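PDB 2INC: TouB protein from Pseudomonas stutzeri, which is a small ubiquitin-like component of toluene o-xylene monooxygenase and probably takes part in the monooxygenase activity of that complex. Local coordinates for residues 58-61 with 62-66. Residues are numbered along the deposited sequence; the frame is centred on the assembly and turned at random.
Sequences TLFP and RGMIV
The methyl end of Met64 turns back toward Pro61 and Phe60, crossing both obliquely: CE lies 3.3 Å from CD of Pro61, nearer than carbons usually pack, and 3.4 Å from CD1 of Phe60. How much real strain this closeness reflects is doubtful, because the first two torsions of Met64 are unusual. The turn is a type I beta turn, Pro61 to Met64, by which the chain leaves the short edge strand 59-60 of the ubiquitin-like fold. Its closing bond runs from Met64 N to Pro61 O over 3.2 Å; the N-H...O angle is 139°, well off straight, and the donor stands above the carbonyl plane. CB of Met64 rests beside the same oxygen. Like chi1, chi2 (120°) is not staggered, and the bends at chi2 and chi3 (69°) bring CE to the proline and the ring. Sulfur and ring make an oblique Met-aromatic contact, SD sitting 5.1 Å from the centroid of the Phe60 ring. Phe60 and Met64 both touch Met25, the first residue of helix 25-33; buried Phe60 also meets Leu71 of a loop and Leu77 of strand 76-82. Arg62 keeps its CB against Pro61 C, and its NE forms a salt bridge with Asp26 OD1, another tie to the helix. On one face of the Phe60 ring, Thr58 O sits over the centre, 4.2 Å above the plane.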
loop_
_atom_site.group_PDB
_atom_site.type_symbol
_atom_site.label_atom_id
_atom_site.label_comp_id
_atom_site.label_asym_id
_atom_site.label_seq_id
_atom_site.Cartn_x
_atom_site.Cartn_y
_atom_site.Cartn_z
ATOM N N THR C 58 -12.459 -17.320 -61.891
ATOM C CA THR C 58 -12.208 -17.167 -63.323
ATOM C C THR C 58 -10.720 -17.007 -63.575
ATOM O O THR C 58 -10.073 -16.090 -63.027
ATOM C CB THR C 58 -12.929 -15.924 -63.864
ATOM O OG1 THR C 58 -14.338 -16.174 -63.902
ATOM C CG2 THR C 58 -12.442 -15.546 -65.256
ATOM N N LEU C 59 -10.195 -17.895 -64.424
ATOM C CA LEU C 59 -8.798 -17.872 -64.845
ATOM C C LEU C 59 -8.615 -16.927 -66.038
ATOM O O LEU C 59 -9.348 -17.027 -67.022
ATOM C CB LEU C 59 -8.356 -19.299 -65.173
ATOM C CG LEU C 59 -6.909 -19.633 -65.486
ATOM C CD1 LEU C 59 -5.937 -19.084 -64.430
ATOM C CD2 LEU C 59 -6.788 -21.171 -65.617
ATOM N N PHE C 60 -7.672 -15.984 -65.938
ATOM C CA PHE C 60 -7.391 -15.098 -67.057
ATOM C C PHE C 60 -6.221 -15.668 -67.881
ATOM O O PHE C 60 -5.250 -16.187 -67.299
ATOM C CB PHE C 60 -7.048 -13.696 -66.567
ATOM C CG PHE C 60 -8.142 -13.049 -65.792
ATOM C CD1 PHE C 60 -9.395 -12.868 -66.363
ATOM C CD2 PHE C 60 -7.926 -12.617 -64.494
ATOM C CE1 PHE C 60 -10.439 -12.282 -65.659
ATOM C CE2 PHE C 60 -8.953 -12.017 -63.788
ATOM C CZ PHE C 60 -10.216 -11.848 -64.381
ATOM N N PRO C 61 -6.306 -15.596 -69.230
ATOM C CA PRO C 61 -5.158 -16.122 -70.005
ATOM C C PRO C 61 -3.928 -15.242 -69.826
ATOM O O PRO C 61 -4.071 -14.042 -69.520
ATOM C CB PRO C 61 -5.659 -16.111 -71.461
ATOM C CG PRO C 61 -7.139 -15.950 -71.370
ATOM C CD PRO C 61 -7.383 -15.128 -70.114
ATOM N N ARG C 62 -2.739 -15.828 -70.021
ATOM C CA ARG C 62 -1.465 -15.144 -69.728
ATOM C C ARG C 62 -1.350 -13.797 -70.409
ATOM O O ARG C 62 -0.809 -12.863 -69.832
ATOM C CB ARG C 62 -0.234 -16.025 -70.058
ATOM C CG ARG C 62 -0.179 -17.310 -69.241
ATOM C CD ARG C 62 0.993 -18.181 -69.597
ATOM N NE ARG C 62 2.237 -17.469 -69.348
ATOM C CZ ARG C 62 3.454 -17.994 -69.512
ATOM N NH1 ARG C 62 3.573 -19.235 -69.933
ATOM N NH2 ARG C 62 4.550 -17.276 -69.247
ATOM N N GLY C 63 -1.881 -13.686 -71.631
ATOM C CA GLY C 63 -1.636 -12.519 -72.498
ATOM C C GLY C 63 -2.684 -11.420 -72.418
ATOM O O GLY C 63 -2.454 -10.277 -72.856
ATOM N N MET C 64 -3.823 -11.777 -71.833
ATOM C CA MET C 64 -4.935 -10.866 -71.579
ATOM C C MET C 64 -4.459 -9.642 -70.805
ATOM O O MET C 64 -3.647 -9.773 -69.862
ATOM C CB MET C 64 -6.000 -11.655 -70.829
ATOM C CG MET C 64 -6.603 -10.944 -69.670
ATOM S SD MET C 64 -8.364 -10.730 -69.825
ATOM C CE MET C 64 -9.070 -12.367 -69.667
ATOM N N ILE C 65 -4.899 -8.451 -71.205
ATOM C CA ILE C 65 -4.420 -7.238 -70.520
ATOM C C ILE C 65 -5.463 -6.697 -69.518
ATOM O O ILE C 65 -6.674 -6.960 -69.649
ATOM C CB ILE C 65 -3.868 -6.100 -71.485
ATOM C CG1 ILE C 65 -4.982 -5.250 -72.086
ATOM C CG2 ILE C 65 -2.968 -6.694 -72.594
ATOM C CD1 ILE C 65 -4.576 -3.809 -72.367
ATOM N N VAL C 66 -4.966 -5.974 -68.514
ATOM C CA VAL C 66 -5.789 -5.544 -67.365
ATOM C C VAL C 66 -7.017 -4.785 -67.863
ATOM O O VAL C 66 -8.136 -5.076 -67.435
ATOM C CB VAL C 66 -4.991 -4.639 -66.386
ATOM C CG1 VAL C 66 -5.950 -3.862 -65.457
ATOM C CG2 VAL C 66 -4.011 -5.464 -65.583
#